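Local coordinates for heavy metal cation tricomponent efflux pump ZneA(CzcA-like) (PDB 4K0J), which acts as a Zn(II)/proton antiporter, the inner-membrane RND component of a three-part heavy metal efflux pump, at residues 187-192 with 756-761; 767-772 with 782-787; 179-184 with 260-265; 722-727 with 774-779. All blocks are in the same frame, centred on the assembly; numbering follows the deposited sequence.

Interaction 1: 187-192 with 756-761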
loop_
_atom_site.group_PDB
_atom_site.type_symbol
_atom_site.label_atom_id
_atom_site.label_comp_id
_atom_site.label_asym_id
_atom_site.label_seq_id
_atom_site.Cartn_x
_atom_site.Cartn_y
_atom_site.Cartn_z
ATOM N N PHE C 187 -40.869 -11.237 -31.808
ATOM C CA PHE C 187 -41.049 -10.840 -33.205
ATOM C C PHE C 187 -41.438 -11.970 -34.157
ATOM O O PHE C 187 -41.045 -13.126 -33.983
ATOM C CB PHE C 187 -39.773 -10.187 -33.742
ATOM C CG PHE C 187 -39.673 -8.721 -33.464
ATOM C CD1 PHE C 187 -40.500 -7.820 -34.115
ATOM C CD2 PHE C 187 -38.739 -8.236 -32.567
ATOM C CE1 PHE C 187 -40.407 -6.459 -33.865
ATOM C CE2 PHE C 187 -38.640 -6.877 -32.313
ATOM C CZ PHE C 187 -39.474 -5.989 -32.963
ATOM N N ASP C 188 -42.215 -11.605 -35.169
ATOM C CA ASP C 188 -42.463 -12.463 -36.314
ATOM C C ASP C 188 -42.106 -11.654 -37.551
ATOM O O ASP C 188 -42.879 -10.797 -37.980
ATOM C CB ASP C 188 -43.927 -12.897 -36.371
ATOM C CG ASP C 188 -44.232 -13.759 -37.583
ATOM O OD1 ASP C 188 -43.348 -14.535 -38.001
ATOM O OD2 ASP C 188 -45.355 -13.658 -38.120
ATOM N N PRO C 189 -40.922 -11.921 -38.124
ATOM C CA PRO C 189 -40.346 -11.181 -39.257
ATOM C C PRO C 189 -41.271 -11.078 -40.472
ATOM O O PRO C 189 -40.980 -10.304 -41.386
ATOM C CB PRO C 189 -39.101 -12.000 -39.610
ATOM C CG PRO C 189 -38.731 -12.677 -38.340
ATOM C CD PRO C 189 -40.033 -13.003 -37.669
ATOM N N VAL C 190 -42.354 -11.854 -40.481
ATOM C CA VAL C 190 -43.375 -11.765 -41.517
ATOM C C VAL C 190 -43.860 -10.323 -41.661
ATOM O O VAL C 190 -44.087 -9.836 -42.774
ATOM C CB VAL C 190 -44.574 -12.677 -41.195
ATOM C CG1 VAL C 190 -45.670 -12.515 -42.237
ATOM C CG2 VAL C 190 -44.126 -14.126 -41.112
ATOM N N MET C 191 -44.002 -9.642 -40.526
ATOM C CA MET C 191 -44.387 -8.235 -40.525
ATOM C C MET C 191 -43.168 -7.318 -40.383
ATOM O O MET C 191 -43.267 -6.204 -39.868
ATOM C CB MET C 191 -45.431 -7.949 -39.438
ATOM C CG MET C 191 -46.762 -8.677 -39.644
ATOM S SD MET C 191 -47.634 -8.240 -41.174
ATOM C CE MET C 191 -48.974 -9.431 -41.157
ATOM N N LEU C 192 -42.020 -7.805 -40.843
ATOM C CA LEU C 192 -40.812 -6.997 -40.948
ATOM C C LEU C 192 -40.399 -6.941 -42.410
ATOM O O LEU C 192 -39.532 -6.156 -42.800
ATOM C CB LEU C 192 -39.686 -7.609 -40.124
ATOM C CG LEU C 192 -39.725 -7.338 -38.626
ATOM C CD1 LEU C 192 -38.697 -8.197 -37.919
ATOM C CD2 LEU C 192 -39.465 -5.865 -38.363
ATOM N N ALA C 756 -35.579 -7.717 -27.313
ATOM C CA ALA C 756 -36.326 -7.990 -28.539
ATOM C C ALA C 756 -35.696 -9.175 -29.250
ATOM O O ALA C 756 -34.488 -9.197 -29.479
ATOM C CB ALA C 756 -36.325 -6.784 -29.450
ATOM N N ARG C 757 -36.515 -10.164 -29.588
ATOM C CA ARG C 757 -36.034 -11.315 -30.336
ATOM C C ARG C 757 -37.176 -12.027 -31.059
ATOM O O ARG C 757 -38.326 -11.986 -30.616
ATOM C CB ARG C 757 -35.305 -12.292 -29.413
ATOM C CG ARG C 757 -36.202 -12.998 -28.409
ATOM C CD ARG C 757 -35.464 -14.146 -27.733
ATOM N NE ARG C 757 -36.297 -14.841 -26.755
ATOM C CZ ARG C 757 -35.896 -15.892 -26.044
ATOM N NH1 ARG C 757 -36.722 -16.463 -25.178
ATOM N NH2 ARG C 757 -34.671 -16.373 -26.201
ATOM N N PHE C 758 -36.845 -12.674 -32.174
ATOM C CA PHE C 758 -37.806 -13.452 -32.945
ATOM C C PHE C 758 -38.356 -14.592 -32.109
ATOM O O PHE C 758 -37.693 -15.074 -31.189
ATOM C CB PHE C 758 -37.146 -14.019 -34.201
ATOM C CG PHE C 758 -36.551 -12.973 -35.096
ATOM C CD1 PHE C 758 -37.174 -11.750 -35.267
ATOM C CD2 PHE C 758 -35.361 -13.211 -35.763
ATOM C CE1 PHE C 758 -36.625 -10.776 -36.095
ATOM C CE2 PHE C 758 -34.808 -12.244 -36.592
ATOM C CZ PHE C 758 -35.443 -11.023 -36.757
ATOM N N ILE C 759 -39.567 -15.025 -32.438
ATOM C CA ILE C 759 -40.225 -16.094 -31.694
ATOM C C ILE C 759 -39.572 -17.439 -31.995
ATOM O O ILE C 759 -38.828 -17.575 -32.969
ATOM C CB ILE C 759 -41.739 -16.156 -32.017
ATOM C CG1 ILE C 759 -42.514 -16.828 -30.878
ATOM C CG2 ILE C 759 -41.981 -16.838 -33.365
ATOM C CD1 ILE C 759 -44.019 -16.800 -31.055
ATOM N N GLY C 760 -39.841 -18.428 -31.150
ATOM C CA GLY C 760 -39.341 -19.770 -31.369
ATOM C C GLY C 760 -39.870 -20.325 -32.675
ATOM O O GLY C 760 -40.862 -19.825 -33.207
ATOM N N SER C 761 -39.200 -21.351 -33.193
ATOM C CA SER C 761 -39.562 -21.968 -34.468
ATOM C C SER C 761 -39.455 -21.004 -35.654
ATOM O O SER C 761 -39.925 -21.304 -36.750
ATOM C CB SER C 761 -40.959 -22.600 -34.410
ATOM O OG SER C 761 -41.975 -21.610 -34.385
#
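Phe-187, closing strand 182-187, pairs in parallel with Phe-758, closing strand 750-758, their CA atoms 4.2 Å apart. Two backbone hydrogen bonds straddle Phe-758: Phe-187 N donates to Arg-757 O (2.9 Å), and Phe-187 O accepts from Ile-759 N (2.9 Å). Beyond this bridge both strands end, yet Pro-189 and Leu-192 return to the side chain of Phe-758. The Phe-758 ring gathers three side chains of 187-192. Phe-758 CG stands anti to the carbonyl carbon (chi1 -58°), and the side chain lies on the same sheet face as that of Phe-187. Phe-187 CB meets the ring edge in plane, 3.4 Å from Phe-758 CD1, while Pro-189 CG lies over one face, offset toward the rim, in a CH-pi contact 3.7 Å from the centroid. Leu-192 CD1 approaches Phe-758 CE1 obliquely at 3.8 Å. The Phe-187 ring in turn receives Ala-756 CB at its own edge, 3.7 Å from CE2. Helix 199-208 adds Leu-199 against Phe-758 and Ile-202 against Phe-187. A parallel join between strands so far apart in sequence is consistent with the docking domain of RND pumps such as AcrB, in which subdomains from the two halves of the chain share a mixed sheet.

Interaction 2: 767-772 with 782-787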
loop_
_atom_site.group_PDB
_atom_site.type_symbol
_atom_site.label_atom_id
_atom_site.label_comp_id
_atom_site.label_asym_id
_atom_site.label_seq_id
_atom_site.Cartn_x
_atom_site.Cartn_y
_atom_site.Cartn_z
ATOM N N GLU C 767 -32.147 -24.084 -41.888
ATOM C CA GLU C 767 -33.074 -23.705 -42.951
ATOM C C GLU C 767 -33.889 -22.471 -42.570
ATOM O O GLU C 767 -33.871 -21.474 -43.284
ATOM C CB GLU C 767 -34.008 -24.865 -43.290
ATOM C CG GLU C 767 -35.033 -24.550 -44.359
ATOM C CD GLU C 767 -35.839 -25.771 -44.763
ATOM O OE1 GLU C 767 -35.604 -26.856 -44.189
ATOM O OE2 GLU C 767 -36.707 -25.647 -45.654
ATOM N N ALA C 768 -34.587 -22.548 -41.439
ATOM C CA ALA C 768 -35.436 -21.461 -40.947
ATOM C C ALA C 768 -34.692 -20.136 -40.769
ATOM O O ALA C 768 -35.215 -19.067 -41.094
ATOM C CB ALA C 768 -36.102 -21.866 -39.640
ATOM N N ILE C 769 -33.480 -20.208 -40.231
ATOM C CA ILE C 769 -32.620 -19.043 -40.135
ATOM C C ILE C 769 -32.401 -18.497 -41.528
ATOM O O ILE C 769 -32.680 -17.333 -41.788
ATOM C CB ILE C 769 -31.248 -19.398 -39.525
ATOM C CG1 ILE C 769 -31.397 -19.821 -38.066
ATOM C CG2 ILE C 769 -30.284 -18.225 -39.622
ATOM C CD1 ILE C 769 -30.077 -20.061 -37.380
ATOM N N GLY C 770 -31.924 -19.345 -42.435
ATOM C CA GLY C 770 -31.613 -18.905 -43.784
ATOM C C GLY C 770 -32.817 -18.354 -44.524
ATOM O O GLY C 770 -32.666 -17.633 -45.506
ATOM N N ASN C 771 -34.010 -18.681 -44.033
ATOM C CA ASN C 771 -35.256 -18.377 -44.733
ATOM C C ASN C 771 -35.903 -17.058 -44.317
ATOM O O ASN C 771 -36.686 -16.478 -45.073
ATOM C CB ASN C 771 -36.249 -19.531 -44.570
ATOM C CG ASN C 771 -37.503 -19.341 -45.389
ATOM O OD1 ASN C 771 -38.602 -19.207 -44.848
ATOM N ND2 ASN C 771 -37.346 -19.311 -46.708
ATOM N N LEU C 772 -35.586 -16.582 -43.115
ATOM C CA LEU C 772 -36.094 -15.285 -42.689
ATOM C C LEU C 772 -35.375 -14.187 -43.454
ATOM O O LEU C 772 -34.266 -14.393 -43.949
ATOM C CB LEU C 772 -36.014 -15.091 -41.168
ATOM C CG LEU C 772 -34.751 -15.404 -40.373
ATOM C CD1 LEU C 772 -33.661 -14.385 -40.635
ATOM C CD2 LEU C 772 -35.081 -15.464 -38.899
ATOM N N VAL C 782 -35.044 -9.177 -48.615
ATOM C CA VAL C 782 -34.063 -10.098 -49.186
ATOM C C VAL C 782 -33.790 -11.242 -48.214
ATOM O O VAL C 782 -33.401 -11.008 -47.073
ATOM C CB VAL C 782 -32.725 -9.396 -49.505
ATOM C CG1 VAL C 782 -31.646 -10.421 -49.792
ATOM C CG2 VAL C 782 -32.879 -8.460 -50.687
ATOM N N ALA C 783 -34.000 -12.475 -48.666
ATOM C CA ALA C 783 -33.798 -13.643 -47.813
ATOM C C ALA C 783 -32.340 -13.762 -47.404
ATOM O O ALA C 783 -31.448 -13.385 -48.157
ATOM C CB ALA C 783 -34.254 -14.903 -48.518
ATOM N N LEU C 784 -32.109 -14.285 -46.206
ATOM C CA LEU C 784 -30.769 -14.353 -45.638
ATOM C C LEU C 784 -29.847 -15.319 -46.390
ATOM O O LEU C 784 -28.648 -15.068 -46.517
ATOM C CB LEU C 784 -30.845 -14.741 -44.159
ATOM C CG LEU C 784 -29.504 -14.875 -43.436
ATOM C CD1 LEU C 784 -28.804 -13.528 -43.395
ATOM C CD2 LEU C 784 -29.684 -15.454 -42.041
ATOM N N ALA C 785 -30.406 -16.414 -46.897
ATOM C CA ALA C 785 -29.611 -17.428 -47.588
ATOM C C ALA C 785 -29.184 -16.974 -48.985
ATOM O O ALA C 785 -28.620 -17.745 -49.765
ATOM C CB ALA C 785 -30.376 -18.736 -47.663
ATOM N N GLN C 786 -29.449 -15.708 -49.282
ATOM C CA GLN C 786 -29.164 -15.128 -50.582
ATOM C C GLN C 786 -27.812 -14.426 -50.563
ATOM O O GLN C 786 -27.252 -14.112 -51.614
ATOM C CB GLN C 786 -30.265 -14.130 -50.940
ATOM C CG GLN C 786 -30.561 -13.994 -52.417
ATOM C CD GLN C 786 -31.899 -13.325 -52.674
ATOM O OE1 GLN C 786 -32.828 -13.425 -51.868
ATOM N NE2 GLN C 786 -32.004 -12.638 -53.804
ATOM N N VAL C 787 -27.287 -14.181 -49.365
ATOM C CA VAL C 787 -26.043 -13.430 -49.216
ATOM C C VAL C 787 -25.152 -13.961 -48.096
ATOM O O VAL C 787 -24.160 -13.327 -47.734
ATOM C CB VAL C 787 -26.318 -11.933 -48.924
ATOM C CG1 VAL C 787 -26.718 -11.189 -50.191
ATOM C CG2 VAL C 787 -27.372 -11.782 -47.833
#
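Gly-770, in the last turn of helix 766-771, and Leu-772, just past its end, offer their carbonyl oxygens to two successive N-H groups of the 3-10 turn 784-786. Ala-785 N donates to Gly-770 O at 2.9 Å, lying in the carbonyl plane on a lone pair, although the angle at the hydrogen is bent to 136°. Leu-784 N reaches Leu-772 O at 3.1 Å, tilted 18° from that carbonyl's plane. Both N-H groups at the start of the turn thus find acceptors at the helix end, while later ones are served within their own segment: Gln-786 N by Ala-783 O and Val-787 N by Leu-784 O. On the helix side, Leu-772 N turns back to Ala-768 O and Ile-769 O, and Ala-768 N is met by Asp-765 OD1. Gly-770 brings its backbone close, its CA 4.5 Å from that of Ala-785. Leu-784 CG is anti to the backbone N (chi1 179°) and CD2 lies 3.7 Å from Ile-769 CG2, the two side chains side by side and pointing the same way. Val-729 and Leu-732 of helix 726-737 also pack on Leu-784, and Leu-218 of the second subunit touches Ile-769. The motif is a short helix followed by a beta-hairpin, strands 773-775 and 781-783, whose exit turn folds back against the C-terminal end of the helix through two backbone hydrogen bonds.

Interaction 3: 179-184 with 260-265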
loop_
_atom_site.group_PDB
_atom_site.type_symbol
_atom_site.label_atom_id
_atom_site.label_comp_id
_atom_site.label_asym_id
_atom_site.label_seq_id
_atom_site.Cartn_x
_atom_site.Cartn_y
_atom_site.Cartn_z
ATOM N N LEU C 179 -34.216 -18.442 -12.239
ATOM C CA LEU C 179 -34.551 -17.783 -13.493
ATOM C C LEU C 179 -34.544 -16.271 -13.369
ATOM O O LEU C 179 -35.385 -15.699 -12.675
ATOM C CB LEU C 179 -35.941 -18.215 -13.954
ATOM C CG LEU C 179 -36.248 -19.706 -14.063
ATOM C CD1 LEU C 179 -37.742 -19.926 -13.944
ATOM C CD2 LEU C 179 -35.715 -20.272 -15.372
ATOM N N THR C 180 -33.607 -15.619 -14.049
ATOM C CA THR C 180 -33.643 -14.166 -14.144
ATOM C C THR C 180 -34.805 -13.783 -15.056
ATOM O O THR C 180 -35.068 -14.454 -16.051
ATOM C CB THR C 180 -32.327 -13.590 -14.683
ATOM O OG1 THR C 180 -32.105 -14.080 -16.004
ATOM C CG2 THR C 180 -31.161 -14.017 -13.815
ATOM N N THR C 181 -35.511 -12.717 -14.701
ATOM C CA THR C 181 -36.737 -12.345 -15.398
ATOM C C THR C 181 -36.516 -11.139 -16.299
ATOM O O THR C 181 -35.980 -10.118 -15.867
ATOM C CB THR C 181 -37.875 -12.027 -14.395
ATOM O OG1 THR C 181 -38.141 -13.176 -13.580
ATOM C CG2 THR C 181 -39.150 -11.622 -15.125
ATOM N N GLN C 182 -36.932 -11.253 -17.555
ATOM C CA GLN C 182 -36.803 -10.137 -18.485
ATOM C C GLN C 182 -38.097 -9.870 -19.233
ATOM O O GLN C 182 -38.997 -10.708 -19.254
ATOM C CB GLN C 182 -35.641 -10.359 -19.458
ATOM C CG GLN C 182 -35.679 -11.663 -20.222
ATOM C CD GLN C 182 -34.387 -11.919 -20.966
ATOM O OE1 GLN C 182 -34.348 -12.693 -21.928
ATOM N NE2 GLN C 182 -33.315 -11.267 -20.523
ATOM N N PHE C 183 -38.181 -8.681 -19.822
ATOM C CA PHE C 183 -39.327 -8.268 -20.623
ATOM C C PHE C 183 -38.944 -8.508 -22.072
ATOM O O PHE C 183 -37.888 -8.055 -22.514
ATOM C CB PHE C 183 -39.612 -6.771 -20.430
ATOM C CG PHE C 183 -40.156 -6.406 -19.072
ATOM C CD1 PHE C 183 -41.385 -5.777 -18.957
ATOM C CD2 PHE C 183 -39.438 -6.671 -17.918
ATOM C CE1 PHE C 183 -41.894 -5.425 -17.718
ATOM C CE2 PHE C 183 -39.942 -6.326 -16.674
ATOM C CZ PHE C 183 -41.170 -5.700 -16.575
ATOM N N MET C 184 -39.780 -9.219 -22.820
ATOM C CA MET C 184 -39.432 -9.493 -24.209
ATOM C C MET C 184 -40.607 -9.586 -25.173
ATOM O O MET C 184 -41.618 -10.233 -24.893
ATOM C CB MET C 184 -38.552 -10.743 -24.315
ATOM C CG MET C 184 -39.199 -12.022 -23.825
ATOM S SD MET C 184 -38.049 -13.407 -23.894
ATOM C CE MET C 184 -39.150 -14.785 -23.593
ATOM N N VAL C 260 -45.792 -9.693 -26.836
ATOM C CA VAL C 260 -44.959 -9.059 -25.817
ATOM C C VAL C 260 -45.284 -9.617 -24.434
ATOM O O VAL C 260 -46.376 -9.408 -23.902
ATOM C CB VAL C 260 -45.094 -7.517 -25.818
ATOM C CG1 VAL C 260 -46.548 -7.097 -25.978
ATOM C CG2 VAL C 260 -44.481 -6.926 -24.551
ATOM N N VAL C 261 -44.333 -10.340 -23.858
ATOM C CA VAL C 261 -44.565 -11.008 -22.587
ATOM C C VAL C 261 -43.353 -10.946 -21.675
ATOM O O VAL C 261 -42.271 -10.506 -22.075
ATOM C CB VAL C 261 -44.907 -12.497 -22.794
ATOM C CG1 VAL C 261 -46.339 -12.657 -23.270
ATOM C CG2 VAL C 261 -43.919 -13.139 -23.768
ATOM N N LEU C 262 -43.551 -11.397 -20.442
ATOM C CA LEU C 262 -42.453 -11.670 -19.533
ATOM C C LEU C 262 -41.688 -12.882 -20.061
ATOM O O LEU C 262 -42.189 -13.634 -20.896
ATOM C CB LEU C 262 -42.993 -11.979 -18.139
ATOM C CG LEU C 262 -42.522 -11.125 -16.967
ATOM C CD1 LEU C 262 -43.130 -9.733 -17.043
ATOM C CD2 LEU C 262 -42.870 -11.810 -15.650
ATOM N N GLY C 263 -40.472 -13.073 -19.572
ATOM C CA GLY C 263 -39.656 -14.176 -20.033
ATOM C C GLY C 263 -38.314 -14.237 -19.336
ATOM O O GLY C 263 -38.043 -13.481 -18.398
ATOM N N ASN C 264 -37.474 -15.150 -19.808
ATOM C CA ASN C 264 -36.159 -15.363 -19.236
ATOM C C ASN C 264 -35.152 -15.652 -20.337
ATOM O O ASN C 264 -35.490 -16.283 -21.335
ATOM C CB ASN C 264 -36.209 -16.538 -18.267
ATOM C CG ASN C 264 -36.691 -17.810 -18.926
ATOM O OD1 ASN C 264 -37.896 -18.042 -19.051
ATOM N ND2 ASN C 264 -35.751 -18.643 -19.357
ATOM N N PRO C 265 -33.907 -15.194 -20.159
ATOM C CA PRO C 265 -32.859 -15.435 -21.150
ATOM C C PRO C 265 -32.499 -16.911 -21.201
ATOM O O PRO C 265 -32.845 -17.647 -20.276
ATOM C CB PRO C 265 -31.683 -14.635 -20.601
ATOM C CG PRO C 265 -31.893 -14.634 -19.151
ATOM C CD PRO C 265 -33.375 -14.525 -18.962
#
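Gln-182 and Met-184 both hold CG between the backbone N and the carbonyl carbon (chi1 54° and 62°), and both chains are extended beyond CG; their ends come nearer to segment 260-265. The side chain of Gln-182 crosses Pro-265 obliquely, Gln-182 CD 3.4 Å from Pro-265 CD; OE1 also lies near the proline N, which has no hydrogen to give. Met-184 CE comes to rest 3.6 Å from Gly-263 CA, on the side where a CB would stand. The backbones run antiparallel, with strand axes 4.7 Å apart at 155°. Gln-182 and Gly-263 form one hydrogen-bonded pair, with a nearly straight bond from Gln-182 N to Gly-263 O (2.6 Å) and a weak return bond. Met-184 and Val-261 form another, both of its bonds 2.9 Å, from Met-184 N to Val-261 O and from Val-261 N to Met-184 O. Between them sits the non-hydrogen-bonded pair Phe-183 and Leu-262, side chains on the other face. Just before the strand, Thr-181 CG2 touches Leu-262 CD2 at 3.8 Å. Leu-236 of helix 236-239 packs on Phe-183 and Leu-262, whereas Val-755 meets Gln-182 and Met-184. From helix 149-164, Arg-150 bonds Thr-181 OG1 and Ser-153 bonds Leu-179 N. Strand 259-263 is outermost within this chain; strand 182-187 lies between it and strand 750-758, bonding the latter through the backbone of Phe-183.

Interaction 4: 722-727 with 774-779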
loop_
_atom_site.group_PDB
_atom_site.type_symbol
_atom_site.label_atom_id
_atom_site.label_comp_id
_atom_site.label_asym_id
_atom_site.label_seq_id
_atom_site.Cartn_x
_atom_site.Cartn_y
_atom_site.Cartn_z
ATOM N N LEU C 722 -26.482 -6.741 -53.907
ATOM C CA LEU C 722 -27.837 -6.607 -53.383
ATOM C C LEU C 722 -27.957 -5.405 -52.460
ATOM O O LEU C 722 -29.035 -5.128 -51.932
ATOM C CB LEU C 722 -28.272 -7.873 -52.637
ATOM C CG LEU C 722 -28.408 -9.171 -53.437
ATOM C CD1 LEU C 722 -29.102 -10.242 -52.611
ATOM C CD2 LEU C 722 -29.155 -8.932 -54.740
ATOM N N GLY C 723 -26.850 -4.697 -52.266
ATOM C CA GLY C 723 -26.832 -3.541 -51.389
ATOM C C GLY C 723 -27.259 -3.885 -49.973
ATOM O O GLY C 723 -28.358 -3.524 -49.544
ATOM N N ILE C 724 -26.393 -4.599 -49.256
ATOM C CA ILE C 724 -26.652 -4.992 -47.872
ATOM C C ILE C 724 -25.357 -4.963 -47.065
ATOM O O ILE C 724 -24.299 -5.355 -47.566
ATOM C CB ILE C 724 -27.302 -6.400 -47.786
ATOM C CG1 ILE C 724 -28.805 -6.309 -48.053
ATOM C CG2 ILE C 724 -27.038 -7.055 -46.425
ATOM C CD1 ILE C 724 -29.621 -7.396 -47.388
ATOM N N ASN C 725 -25.440 -4.475 -45.830
ATOM C CA ASN C 725 -24.297 -4.457 -44.925
ATOM C C ASN C 725 -24.196 -5.744 -44.125
ATOM O O ASN C 725 -25.209 -6.334 -43.751
ATOM C CB ASN C 725 -24.407 -3.293 -43.945
ATOM C CG ASN C 725 -24.446 -1.953 -44.635
ATOM O OD1 ASN C 725 -23.662 -1.686 -45.543
ATOM N ND2 ASN C 725 -25.363 -1.095 -44.204
ATOM N N VAL C 726 -22.974 -6.167 -43.840
ATOM C CA VAL C 726 -22.785 -7.324 -42.986
ATOM C C VAL C 726 -23.316 -7.002 -41.592
ATOM O O VAL C 726 -23.731 -7.892 -40.856
ATOM C CB VAL C 726 -21.304 -7.761 -42.931
ATOM C CG1 VAL C 726 -20.536 -7.143 -44.088
ATOM C CG2 VAL C 726 -20.667 -7.383 -41.598
ATOM N N ALA C 727 -23.326 -5.718 -41.249
ATOM C CA ALA C 727 -23.839 -5.271 -39.958
ATOM C C ALA C 727 -25.344 -5.517 -39.803
ATOM O O ALA C 727 -25.831 -5.690 -38.685
ATOM C CB ALA C 727 -23.514 -3.802 -39.743
ATOM N N LEU C 774 -34.436 -9.881 -44.621
ATOM C CA LEU C 774 -33.932 -8.586 -44.189
ATOM C C LEU C 774 -33.892 -7.652 -45.400
ATOM O O LEU C 774 -33.461 -8.049 -46.483
ATOM C CB LEU C 774 -32.543 -8.722 -43.560
ATOM C CG LEU C 774 -31.366 -9.131 -44.450
ATOM C CD1 LEU C 774 -30.053 -8.621 -43.877
ATOM C CD2 LEU C 774 -31.308 -10.639 -44.628
ATOM N N THR C 775 -34.351 -6.417 -45.222
ATOM C CA THR C 775 -34.479 -5.488 -46.346
ATOM C C THR C 775 -33.137 -5.019 -46.913
ATOM O O THR C 775 -32.081 -5.274 -46.333
ATOM C CB THR C 775 -35.341 -4.272 -45.976
ATOM O OG1 THR C 775 -34.876 -3.717 -44.741
ATOM C CG2 THR C 775 -36.794 -4.685 -45.817
ATOM N N ALA C 776 -33.191 -4.332 -48.051
ATOM C CA ALA C 776 -31.985 -3.921 -48.763
ATOM C C ALA C 776 -31.993 -2.433 -49.100
ATOM O O ALA C 776 -32.712 -1.647 -48.479
ATOM C CB ALA C 776 -31.817 -4.745 -50.029
ATOM N N ALA C 777 -31.186 -2.057 -50.090
ATOM C CA ALA C 777 -31.088 -0.664 -50.522
ATOM C C ALA C 777 -32.187 -0.304 -51.519
ATOM O O ALA C 777 -32.510 0.870 -51.703
ATOM C CB ALA C 777 -29.717 -0.392 -51.123
ATOM N N ASN C 778 -32.754 -1.321 -52.160
ATOM C CA ASN C 778 -33.820 -1.124 -53.136
ATOM C C ASN C 778 -35.199 -1.039 -52.488
ATOM O O ASN C 778 -36.212 -0.929 -53.179
ATOM C CB ASN C 778 -33.797 -2.236 -54.187
ATOM C CG ASN C 778 -33.626 -3.610 -53.575
ATOM O OD1 ASN C 778 -34.573 -4.191 -53.046
ATOM N ND2 ASN C 778 -32.408 -4.139 -53.641
ATOM N N GLY C 779 -35.229 -1.095 -51.159
ATOM C CA GLY C 779 -36.469 -0.978 -50.416
ATOM C C GLY C 779 -37.363 -2.197 -50.540
ATOM O O GLY C 779 -38.586 -2.076 -50.611
#
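Ile-724 meets the second segment with the end of its side chain: CD1 lies 3.7 Å from Leu-774 CD1, the two side chains crossing obliquely, and 3.4 Å from Thr-775 O. One bond back, Ile-724 CG1, anti to the carbonyl carbon (chi1 -81°) and beside the backbone N, touches Ala-776 CB at 3.9 Å. That methyl is also bordered by two backbone oxygens, Leu-722 O at 3.4 Å and Gly-723 O at 3.7 Å. A single backbone hydrogen bond crosses the contact, from Ala-777 N to Gly-723 O at 3.2 Å; with 121° at the hydrogen it is weak. Gly-723 has positive phi (58°), a conformation favourable to glycine, and its CA is 5.2 Å from that of Ala-777. The contact joins the link between helices 716-720 and 726-737 to the first strand and turn of the beta-hairpin 773-775/781-783, in a part of the chain that probably corresponds to the docking domain of AcrB. Within the hairpin, Leu-774 is backbone-bonded to Val-782, whose side chain packs on both Ala-776 and Leu-722, while Leu-774 rests on Leu-784 and Ile-724 also packs on Ala-719 of helix 716-720. Where helix 726-737 begins, Asn-725 occupies the N-cap position and its backbone N bonds Asp-728 OD1. Farther out still, Val-726 packs on Gly-231 and Ala-727 on Glu-208, both of the second subunit.

Overall arrangement
All four contacts lie on the same side of the chain's centre, their own centres 39 to 57 Å from it. Interactions 1 and 3 share one mixed sheet, their centres 16 Å apart, and meet where Met-184 packs on Arg-757. Interaction 1 also touches interaction 2, 14 Å away between centres, through Phe-758 CD2 and Leu-772 CD2 at 3.9 Å. Interactions 2 and 4 are the closest pair, 13 Å between centres: they use the two strands of the small hairpin, and Val-787 of the one also packs on Leu-722 of the other. Interaction 3 stands apart from interaction 4, with nearest atoms about 20 Å away.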